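Local coordinates for hypothetical protein (Leishmania major, PDB 1R75) that is of unknown function but belongs to the DUF1935 family and folds into two antiparallel beta sheets packed against each other, at residues T21-K26 against Y56-E61; I63-V68 against L102-V107; A67-Y72 against R124-E129. All coordinates share one frame; numbering follows the deposited sequence.

Along the chain contact 1 closes before contacts 2 and 3 open. Contact 1 fastens the 21-26 loop, ahead of strand 33-36, to the end of strand 52-57 in the five-stranded sheet. Contacts 2 and 3, with centres about 9 Å apart and Ala-67 and Val-68 in common, lie in the four-stranded antiparallel sheet, where they join strand 62-71 to both its neighbours, 100-107 and 123-132. The centre of contact 1 is about 17 Å from that of contact 2 and about 22 Å from that of contact 3. Asn-57 ND2 approaches Val-107 O at 2.9 Å, a probable hydrogen bond that ties the two sheets near the link from strand 52-57 to strand 62-71.

Contact 1 (T21-K26 against Y56-E61)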
loop_
_atom_site.group_PDB
_atom_site.type_symbol
_atom_site.label_atom_id
_atom_site.label_comp_id
_atom_site.label_asym_id
_atom_site.label_seq_id
_atom_site.Cartn_x
_atom_site.Cartn_y
_atom_site.Cartn_z
ATOM N N THR A 21 14.066 -6.712 -7.003
ATOM C CA THR A 21 13.731 -7.300 -8.294
ATOM C C THR A 21 12.268 -7.720 -8.344
ATOM O O THR A 21 11.787 -8.475 -7.494
ATOM C CB THR A 21 14.674 -8.472 -8.654
ATOM O OG1 THR A 21 16.036 -8.006 -8.693
ATOM C CG2 THR A 21 14.408 -8.970 -10.101
ATOM N N PHE A 22 11.578 -7.212 -9.361
ATOM C CA PHE A 22 10.194 -7.556 -9.599
ATOM C C PHE A 22 10.117 -8.707 -10.586
ATOM O O PHE A 22 10.787 -8.689 -11.622
ATOM C CB PHE A 22 9.433 -6.332 -10.121
ATOM C CG PHE A 22 9.546 -5.131 -9.225
ATOM C CD1 PHE A 22 9.163 -5.215 -7.894
ATOM C CD2 PHE A 22 10.015 -3.919 -9.715
ATOM C CE1 PHE A 22 9.257 -4.105 -7.044
ATOM C CE2 PHE A 22 10.138 -2.825 -8.890
ATOM C CZ PHE A 22 9.730 -2.914 -7.534
ATOM N N LYS A 23 9.318 -9.715 -10.251
ATOM C CA LYS A 23 9.111 -10.870 -11.120
ATOM C C LYS A 23 8.070 -10.632 -12.216
ATOM O O LYS A 23 8.286 -11.020 -13.369
ATOM C CB LYS A 23 8.726 -12.113 -10.297
ATOM C CG LYS A 23 9.681 -12.423 -9.124
ATOM C CD LYS A 23 9.803 -13.944 -8.757
ATOM C CE LYS A 23 11.243 -14.268 -8.218
ATOM N NZ LYS A 23 11.315 -15.497 -7.380
ATOM N N ASN A 24 6.946 -9.997 -11.892
ATOM C CA ASN A 24 5.800 -10.017 -12.791
ATOM C C ASN A 24 5.314 -8.705 -13.410
ATOM O O ASN A 24 4.339 -8.676 -14.165
ATOM C CB ASN A 24 4.652 -10.662 -12.026
ATOM C CG ASN A 24 5.014 -12.021 -11.569
ATOM O OD1 ASN A 24 5.633 -12.772 -12.342
ATOM N ND2 ASN A 24 4.694 -12.363 -10.327
ATOM N N GLY A 25 5.966 -7.618 -13.091
ATOM C CA GLY A 25 5.475 -6.342 -13.521
ATOM C C GLY A 25 6.320 -5.289 -12.878
ATOM O O GLY A 25 7.337 -5.589 -12.325
ATOM N N LYS A 26 5.904 -4.032 -12.997
ATOM C CA LYS A 26 6.592 -2.960 -12.312
ATOM C C LYS A 26 5.602 -1.918 -11.818
ATOM O O LYS A 26 4.582 -1.707 -12.422
ATOM C CB LYS A 26 7.605 -2.275 -13.219
ATOM C CG LYS A 26 7.108 -1.940 -14.564
ATOM C CD LYS A 26 8.225 -1.289 -15.385
ATOM C CE LYS A 26 7.677 -0.702 -16.684
ATOM N NZ LYS A 26 8.505 0.459 -17.135
ATOM N N TYR A 56 2.869 -1.465 -4.394
ATOM C CA TYR A 56 2.875 -2.247 -5.618
ATOM C C TYR A 56 2.726 -3.727 -5.247
ATOM O O TYR A 56 3.405 -4.201 -4.338
ATOM C CB TYR A 56 4.164 -1.964 -6.439
ATOM C CG TYR A 56 4.365 -2.959 -7.540
ATOM C CD1 TYR A 56 3.501 -2.982 -8.637
ATOM C CD2 TYR A 56 5.370 -3.900 -7.478
ATOM C CE1 TYR A 56 3.620 -3.949 -9.623
ATOM C CE2 TYR A 56 5.503 -4.877 -8.459
ATOM C CZ TYR A 56 4.661 -4.864 -9.529
ATOM O OH TYR A 56 4.762 -5.794 -10.493
ATOM N N ASN A 57 1.819 -4.419 -5.915
ATOM C CA ASN A 57 1.536 -5.821 -5.698
ATOM C C ASN A 57 2.166 -6.567 -6.918
ATOM O O ASN A 57 1.706 -6.404 -8.054
ATOM C CB ASN A 57 0.029 -5.974 -5.549
ATOM C CG ASN A 57 -0.435 -7.464 -5.489
ATOM O OD1 ASN A 57 0.358 -8.422 -5.626
ATOM N ND2 ASN A 57 -1.716 -7.635 -5.298
ATOM N N ASP A 58 3.274 -7.294 -6.662
ATOM C CA ASP A 58 3.963 -8.091 -7.689
ATOM C C ASP A 58 3.394 -9.539 -7.881
ATOM O O ASP A 58 3.952 -10.349 -8.608
ATOM C CB ASP A 58 5.443 -8.128 -7.342
ATOM C CG ASP A 58 6.317 -8.540 -8.514
ATOM O OD1 ASP A 58 6.088 -8.086 -9.665
ATOM O OD2 ASP A 58 7.260 -9.319 -8.317
ATOM N N SER A 59 2.276 -9.843 -7.255
ATOM C CA SER A 59 1.571 -11.059 -7.532
ATOM C C SER A 59 0.723 -10.976 -8.771
ATOM O O SER A 59 0.089 -9.985 -9.025
ATOM C CB SER A 59 0.649 -11.422 -6.370
ATOM O OG SER A 59 0.079 -12.669 -6.654
ATOM N N LYS A 60 0.605 -12.077 -9.500
ATOM C CA LYS A 60 -0.357 -12.155 -10.608
ATOM C C LYS A 60 -1.711 -12.539 -10.124
ATOM O O LYS A 60 -2.681 -12.319 -10.839
ATOM C CB LYS A 60 0.068 -13.228 -11.668
ATOM C CG LYS A 60 1.434 -12.974 -12.281
ATOM C CD LYS A 60 1.753 -14.051 -13.386
ATOM C CE LYS A 60 3.077 -14.762 -13.162
ATOM N NZ LYS A 60 3.197 -15.524 -11.869
ATOM N N GLU A 61 -1.782 -13.149 -8.943
ATOM C CA GLU A 61 -2.982 -13.878 -8.509
ATOM C C GLU A 61 -3.675 -13.416 -7.254
ATOM O O GLU A 61 -4.786 -13.948 -6.946
ATOM C CB GLU A 61 -2.673 -15.395 -8.272
ATOM C CG GLU A 61 -1.322 -15.961 -8.723
ATOM C CD GLU A 61 -1.345 -17.512 -8.866
ATOM O OE1 GLU A 61 -1.983 -18.222 -8.012
ATOM O OE2 GLU A 61 -0.727 -18.045 -9.840
#
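The ring of Tyr-56 turns an edge toward the face of Phe-22 in a T-shaped pair, with centroids 5.1 Å apart and planes at 74°. The closest atoms are Tyr-56 CE2 and Phe-22 CD1, at 3.7 Å. Over one face of the tyrosine lies the carbonyl carbon of Lys-26; on the opposite face the backbone N of Asp-58 stands 3.8 Å above the ring plane, displaced toward the rim. Phe-22 also forms an edge-to-face pair with Tyr-43 of strand 42-47. Beside the rings, the Asp-58 carboxylate grips two successive backbone amides of 21-26. Its OD2 receives Lys-23 N at 2.9 Å through the syn lone pair, and its OD1 receives Asn-24 N at 3.1 Å, again on the syn side but tilted out of the carboxylate plane. CG is anti to the backbone N (chi1 -162°), and from there the carboxylate reaches the loop amides. The site is the turn leaving strand 52-57: Asn-57 OD1 accepts Ser-59 N in an Asx turn, and Ser-59 OG accepts Glu-61 N in an ST turn. Asn-24 returns a bond to the same aspartate, its ND2 meeting Asp-58 O at 2.7 Å with a C=O...N angle of 168° and the acceptor close to the amide plane. The Asn-24 and Lys-60 side chains cross at about a right angle, with Lys-60 CE 3.3 Å from Asn-24 OD1.

Contact 2 (I63-V68 against L102-V107); sequences IIHVAV and LCEVDV
Six backbone hydrogen bonds join Ile-64, Val-66 and Val-68 to Val-107, Val-105 and Cys-103, each residue donating to and accepting from its partner. The shortest is Val-107 N to Ile-64 O at 2.8 Å, and the straightest is Val-66 N to Val-105 O. A weak side-chain bond adds to these: His-65 NE2 donates to Glu-104 OE1 at 2.9 Å, bent to 130°. The oxygen sits at the imidazole edge near the ring plane, while the carboxylate is turned 50° from that plane. The bond runs diagonally, since His-65 is paired with Asp-106, and Glu-104 with Ala-67. On this same face Ala-67 CB meets Glu-104 CB at 3.7 Å and Leu-102 CD1 at 4.1 Å. On the other face Val-66 and Val-105 run alongside each other in the same direction. In both, CG1 sits between the backbone N and the carbonyl carbon (chi1 53° for Val-66), and these two methyls meet at 3.8 Å. Phe-55 and Phe-115 of the five-stranded sheet pack onto this valine-lined face. A regular antiparallel ladder with one face of buried apolar side chains turned to the other sheet, and one mixing His-65, Glu-104 and Asp-106 with Ala-67, is expected of a beta sandwich.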
loop_
_atom_site.group_PDB
_atom_site.type_symbol
_atom_site.label_atom_id
_atom_site.label_comp_id
_atom_site.label_asym_id
_atom_site.label_seq_id
_atom_site.Cartn_x
_atom_site.Cartn_y
_atom_site.Cartn_z
ATOM N N ILE A 63 -5.137 -10.360 -4.442
ATOM C CA ILE A 63 -5.538 -9.014 -4.028
ATOM C C ILE A 63 -5.131 -8.836 -2.570
ATOM O O ILE A 63 -5.357 -9.741 -1.741
ATOM C CB ILE A 63 -7.008 -8.724 -4.266
ATOM C CG1 ILE A 63 -7.360 -7.331 -3.742
ATOM C CG2 ILE A 63 -7.903 -9.653 -3.618
ATOM C CD1 ILE A 63 -8.801 -6.956 -4.110
ATOM N N ILE A 64 -4.472 -7.720 -2.291
ATOM C CA ILE A 64 -3.853 -7.476 -0.969
ATOM C C ILE A 64 -4.595 -6.336 -0.335
ATOM O O ILE A 64 -4.877 -5.342 -0.998
ATOM C CB ILE A 64 -2.374 -7.191 -1.075
ATOM C CG1 ILE A 64 -1.640 -8.405 -1.715
ATOM C CG2 ILE A 64 -1.788 -6.738 0.306
ATOM C CD1 ILE A 64 -0.278 -8.143 -2.071
ATOM N N HIS A 65 -5.009 -6.498 0.918
ATOM C CA HIS A 65 -5.640 -5.386 1.639
ATOM C C HIS A 65 -4.669 -4.932 2.690
ATOM O O HIS A 65 -4.198 -5.749 3.464
ATOM C CB HIS A 65 -6.923 -5.843 2.346
ATOM C CG HIS A 65 -7.563 -4.792 3.201
ATOM N ND1 HIS A 65 -7.679 -4.911 4.572
ATOM C CD2 HIS A 65 -8.081 -3.579 2.890
ATOM C CE1 HIS A 65 -8.231 -3.818 5.061
ATOM N NE2 HIS A 65 -8.505 -3.006 4.063
ATOM N N VAL A 66 -4.335 -3.651 2.712
ATOM C CA VAL A 66 -3.341 -3.145 3.641
ATOM C C VAL A 66 -3.952 -1.988 4.416
ATOM O O VAL A 66 -4.646 -1.146 3.851
ATOM C CB VAL A 66 -1.995 -2.804 2.973
ATOM C CG1 VAL A 66 -2.138 -1.887 1.819
ATOM C CG2 VAL A 66 -0.940 -2.236 4.017
ATOM N N ALA A 67 -3.811 -2.017 5.727
ATOM C CA ALA A 67 -4.154 -0.880 6.544
ATOM C C ALA A 67 -3.020 -0.546 7.491
ATOM O O ALA A 67 -2.439 -1.437 8.130
ATOM C CB ALA A 67 -5.410 -1.127 7.385
ATOM N N VAL A 68 -2.768 0.759 7.627
ATOM C CA VAL A 68 -1.677 1.275 8.371
ATOM C C VAL A 68 -2.236 2.307 9.343
ATOM O O VAL A 68 -3.071 3.118 8.993
ATOM C CB VAL A 68 -0.648 1.932 7.468
ATOM C CG1 VAL A 68 0.439 2.605 8.288
ATOM C CG2 VAL A 68 -0.029 0.928 6.438
ATOM N N LEU A 102 -6.106 5.825 10.628
ATOM C CA LEU A 102 -6.092 4.569 9.940
ATOM C C LEU A 102 -6.349 4.801 8.481
ATOM O O LEU A 102 -7.349 5.457 8.114
ATOM C CB LEU A 102 -7.134 3.671 10.559
ATOM C CG LEU A 102 -7.143 2.238 10.067
ATOM C CD1 LEU A 102 -5.943 1.513 10.486
ATOM C CD2 LEU A 102 -8.427 1.599 10.654
ATOM N N CYS A 103 -5.423 4.348 7.646
ATOM C CA CYS A 103 -5.529 4.403 6.194
ATOM C C CYS A 103 -5.410 3.065 5.561
ATOM O O CYS A 103 -4.599 2.228 5.960
ATOM C CB CYS A 103 -4.456 5.262 5.576
ATOM S SG CYS A 103 -4.377 6.963 6.095
ATOM N N GLU A 104 -6.283 2.792 4.592
ATOM C CA GLU A 104 -6.366 1.456 4.069
ATOM C C GLU A 104 -6.685 1.479 2.594
ATOM O O GLU A 104 -7.433 2.398 2.128
ATOM C CB GLU A 104 -7.381 0.655 4.832
ATOM C CG GLU A 104 -8.778 1.009 4.619
ATOM C CD GLU A 104 -9.756 0.185 5.537
ATOM O OE1 GLU A 104 -9.466 -0.982 5.919
ATOM O OE2 GLU A 104 -10.853 0.712 5.849
ATOM N N VAL A 105 -6.188 0.472 1.867
ATOM C CA VAL A 105 -6.411 0.383 0.433
ATOM C C VAL A 105 -6.325 -1.106 0.054
ATOM O O VAL A 105 -5.661 -1.910 0.716
ATOM C CB VAL A 105 -5.382 1.274 -0.388
ATOM C CG1 VAL A 105 -3.997 0.670 -0.366
ATOM C CG2 VAL A 105 -5.914 1.614 -1.792
ATOM N N ASP A 106 -7.014 -1.462 -1.013
ATOM C CA ASP A 106 -6.779 -2.762 -1.657
ATOM C C ASP A 106 -5.925 -2.640 -2.899
ATOM O O ASP A 106 -6.111 -1.726 -3.643
ATOM C CB ASP A 106 -8.132 -3.361 -2.036
ATOM C CG ASP A 106 -9.006 -3.578 -0.840
ATOM O OD1 ASP A 106 -8.498 -4.036 0.218
ATOM O OD2 ASP A 106 -10.237 -3.303 -0.839
ATOM N N VAL A 107 -5.014 -3.590 -3.149
ATOM C CA VAL A 107 -4.089 -3.472 -4.209
ATOM C C VAL A 107 -4.225 -4.765 -5.075
ATOM O O VAL A 107 -3.920 -5.884 -4.616
ATOM C CB VAL A 107 -2.668 -3.380 -3.729
ATOM C CG1 VAL A 107 -1.718 -3.045 -4.871
ATOM C CG2 VAL A 107 -2.537 -2.395 -2.599
#

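Contact 3 (A67-Y72 against R124-E129); sequences AVLFDY and RVDTLE
Ala-67 faces both Asp-126 and Thr-127 in a classic beta bulge, where strand 62-71 joins the outermost strand 123-132 of the four-stranded antiparallel sheet. The evidence is a register shift of one residue: Ala-67 is paired with Thr-127, but Val-68 with Val-125 and Leu-69 with Arg-124. The extra residue is Asp-126, whose phi/psi of -94°/-48° departs from the extended conformation, as expected at the first position of such a bulge. Its geometry brings two consecutive amides onto one acceptor: Ala-67 O receives Asp-126 N at 2.7 Å and Thr-127 N at 3.1 Å, both from the same face of the carbonyl plane. Ala-67 N donates in turn to Thr-127 O at 2.9 Å. Beyond the bulge the regular pattern resumes in the Leu-69 and Arg-124 pair, where Leu-69 N bonds to Arg-124 O at 3.0 Å and Arg-124 N to Leu-69 O at 2.9 Å.

Side chains fill in around this framework. Asp-126 has CG anti to its backbone N (chi1 175°), and its carboxylate crosses Leu-69 obliquely, with OD1 3.5 Å from the CD1 methyl. The Arg-124 guanidinium reaches the same methyl through NH1, at 3.8 Å. Leu-102 of strand 100-107 touches both Leu-69 and Asp-126, so the leucine pair bridges three strands on this face. Within strand 123-132, Thr-127 OG1 makes a weak hydrogen bond to Asp-126 OD2. On the opposite face Val-68 CG1 lies against the Arg-124 carbonyl oxygen, and Val-68 also packs on Phe-115 of the other sheet.

The attachment is therefore carried chiefly by the backbone: five N-H...O bonds join the strands, two of them ending on Ala-67 O, while the charged ends of Asp-126 and Arg-124 lie merely in van der Waals contact with the Leu-69 methyl.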
loop_
_atom_site.group_PDB
_atom_site.type_symbol
_atom_site.label_atom_id
_atom_site.label_comp_id
_atom_site.label_asym_id
_atom_site.label_seq_id
_atom_site.Cartn_x
_atom_site.Cartn_y
_atom_site.Cartn_z
ATOM N N ALA A 67 -3.811 -2.017 5.727
ATOM C CA ALA A 67 -4.154 -0.880 6.544
ATOM C C ALA A 67 -3.020 -0.546 7.491
ATOM O O ALA A 67 -2.439 -1.437 8.130
ATOM C CB ALA A 67 -5.410 -1.127 7.385
ATOM N N VAL A 68 -2.768 0.759 7.627
ATOM C CA VAL A 68 -1.677 1.275 8.371
ATOM C C VAL A 68 -2.236 2.307 9.343
ATOM O O VAL A 68 -3.071 3.118 8.993
ATOM C CB VAL A 68 -0.648 1.932 7.468
ATOM C CG1 VAL A 68 0.439 2.605 8.288
ATOM C CG2 VAL A 68 -0.029 0.928 6.438
ATOM N N LEU A 69 -1.762 2.261 10.559
ATOM C CA LEU A 69 -2.138 3.187 11.599
ATOM C C LEU A 69 -0.991 4.135 11.829
ATOM O O LEU A 69 0.136 3.688 12.112
ATOM C CB LEU A 69 -2.287 2.440 12.895
ATOM C CG LEU A 69 -3.471 1.644 13.212
ATOM C CD1 LEU A 69 -3.045 0.525 14.258
ATOM C CD2 LEU A 69 -4.592 2.632 13.744
ATOM N N PHE A 70 -1.270 5.420 11.728
ATOM C CA PHE A 70 -0.337 6.505 11.835
ATOM C C PHE A 70 -0.582 7.275 13.138
ATOM O O PHE A 70 -1.750 7.397 13.618
ATOM C CB PHE A 70 -0.443 7.420 10.641
ATOM C CG PHE A 70 -0.084 6.824 9.350
ATOM C CD1 PHE A 70 1.224 6.919 8.820
ATOM C CD2 PHE A 70 -1.111 6.317 8.514
ATOM C CE1 PHE A 70 1.524 6.405 7.597
ATOM C CE2 PHE A 70 -0.790 5.861 7.274
ATOM C CZ PHE A 70 0.488 5.905 6.803
ATOM N N ASP A 71 0.497 7.601 13.812
ATOM C CA ASP A 71 0.440 8.361 15.041
ATOM C C ASP A 71 -0.081 9.797 14.809
ATOM O O ASP A 71 -0.025 10.364 13.715
ATOM C CB ASP A 71 1.800 8.469 15.750
ATOM C CG ASP A 71 2.309 7.158 16.279
ATOM O OD1 ASP A 71 1.550 6.100 16.295
ATOM O OD2 ASP A 71 3.486 7.135 16.754
ATOM N N TYR A 72 -0.552 10.348 15.927
ATOM C CA TYR A 72 -1.436 11.530 16.029
ATOM C C TYR A 72 -0.710 12.723 15.444
ATOM O O TYR A 72 -1.311 13.621 14.888
ATOM C CB TYR A 72 -1.779 11.757 17.548
ATOM C CG TYR A 72 -0.596 12.401 18.334
ATOM C CD1 TYR A 72 -0.545 13.775 18.583
ATOM C CD2 TYR A 72 0.486 11.620 18.788
ATOM C CE1 TYR A 72 0.538 14.361 19.272
ATOM C CE2 TYR A 72 1.607 12.204 19.442
ATOM C CZ TYR A 72 1.612 13.571 19.689
ATOM O OH TYR A 72 2.690 14.162 20.339
ATOM N N ARG A 124 2.467 1.896 11.993
ATOM C CA ARG A 124 2.556 0.424 12.094
ATOM C C ARG A 124 1.515 -0.214 11.217
ATOM O O ARG A 124 0.433 0.307 11.038
ATOM C CB ARG A 124 2.431 -0.137 13.513
ATOM C CG ARG A 124 1.201 0.090 14.207
ATOM C CD ARG A 124 1.353 -0.253 15.701
ATOM N NE ARG A 124 1.302 -1.689 15.716
ATOM C CZ ARG A 124 0.188 -2.399 15.991
ATOM N NH1 ARG A 124 -0.939 -1.800 16.392
ATOM N NH2 ARG A 124 0.202 -3.717 15.885
ATOM N N VAL A 125 1.852 -1.361 10.672
ATOM C CA VAL A 125 0.835 -2.147 10.001
ATOM C C VAL A 125 -0.263 -2.607 10.925
ATOM O O VAL A 125 -0.027 -3.282 11.938
ATOM C CB VAL A 125 1.415 -3.310 9.265
ATOM C CG1 VAL A 125 0.239 -4.167 8.690
ATOM C CG2 VAL A 125 2.351 -2.841 8.225
ATOM N N ASP A 126 -1.512 -2.299 10.569
ATOM C CA ASP A 126 -2.662 -2.704 11.329
ATOM C C ASP A 126 -3.231 -4.015 10.778
ATOM O O ASP A 126 -3.512 -4.966 11.553
ATOM C CB ASP A 126 -3.708 -1.621 11.240
ATOM C CG ASP A 126 -4.998 -1.999 11.890
ATOM O OD1 ASP A 126 -5.004 -2.179 13.128
ATOM O OD2 ASP A 126 -6.059 -2.140 11.233
ATOM N N THR A 127 -3.399 -4.087 9.458
ATOM C CA THR A 127 -3.897 -5.318 8.787
ATOM C C THR A 127 -3.142 -5.510 7.527
ATOM O O THR A 127 -2.861 -4.532 6.797
ATOM C CB THR A 127 -5.388 -5.106 8.337
ATOM O OG1 THR A 127 -6.213 -4.896 9.472
ATOM C CG2 THR A 127 -5.957 -6.362 7.627
ATOM N N LEU A 128 -2.739 -6.745 7.247
ATOM C CA LEU A 128 -2.133 -7.051 6.000
ATOM C C LEU A 128 -2.686 -8.449 5.619
ATOM O O LEU A 128 -2.434 -9.424 6.360
ATOM C CB LEU A 128 -0.688 -7.037 6.127
ATOM C CG LEU A 128 0.151 -6.934 4.902
ATOM C CD1 LEU A 128 -0.327 -6.095 3.756
ATOM C CD2 LEU A 128 1.566 -6.413 5.337
ATOM N N GLU A 129 -3.546 -8.484 4.611
ATOM C CA GLU A 129 -4.294 -9.701 4.238
ATOM C C GLU A 129 -4.308 -9.898 2.739
ATOM O O GLU A 129 -4.276 -8.928 1.985
ATOM C CB GLU A 129 -5.753 -9.562 4.672
ATOM C CG GLU A 129 -6.484 -10.874 4.755
ATOM C CD GLU A 129 -6.966 -11.197 6.178
ATOM O OE1 GLU A 129 -7.311 -10.207 6.937
ATOM O OE2 GLU A 129 -6.985 -12.433 6.536
#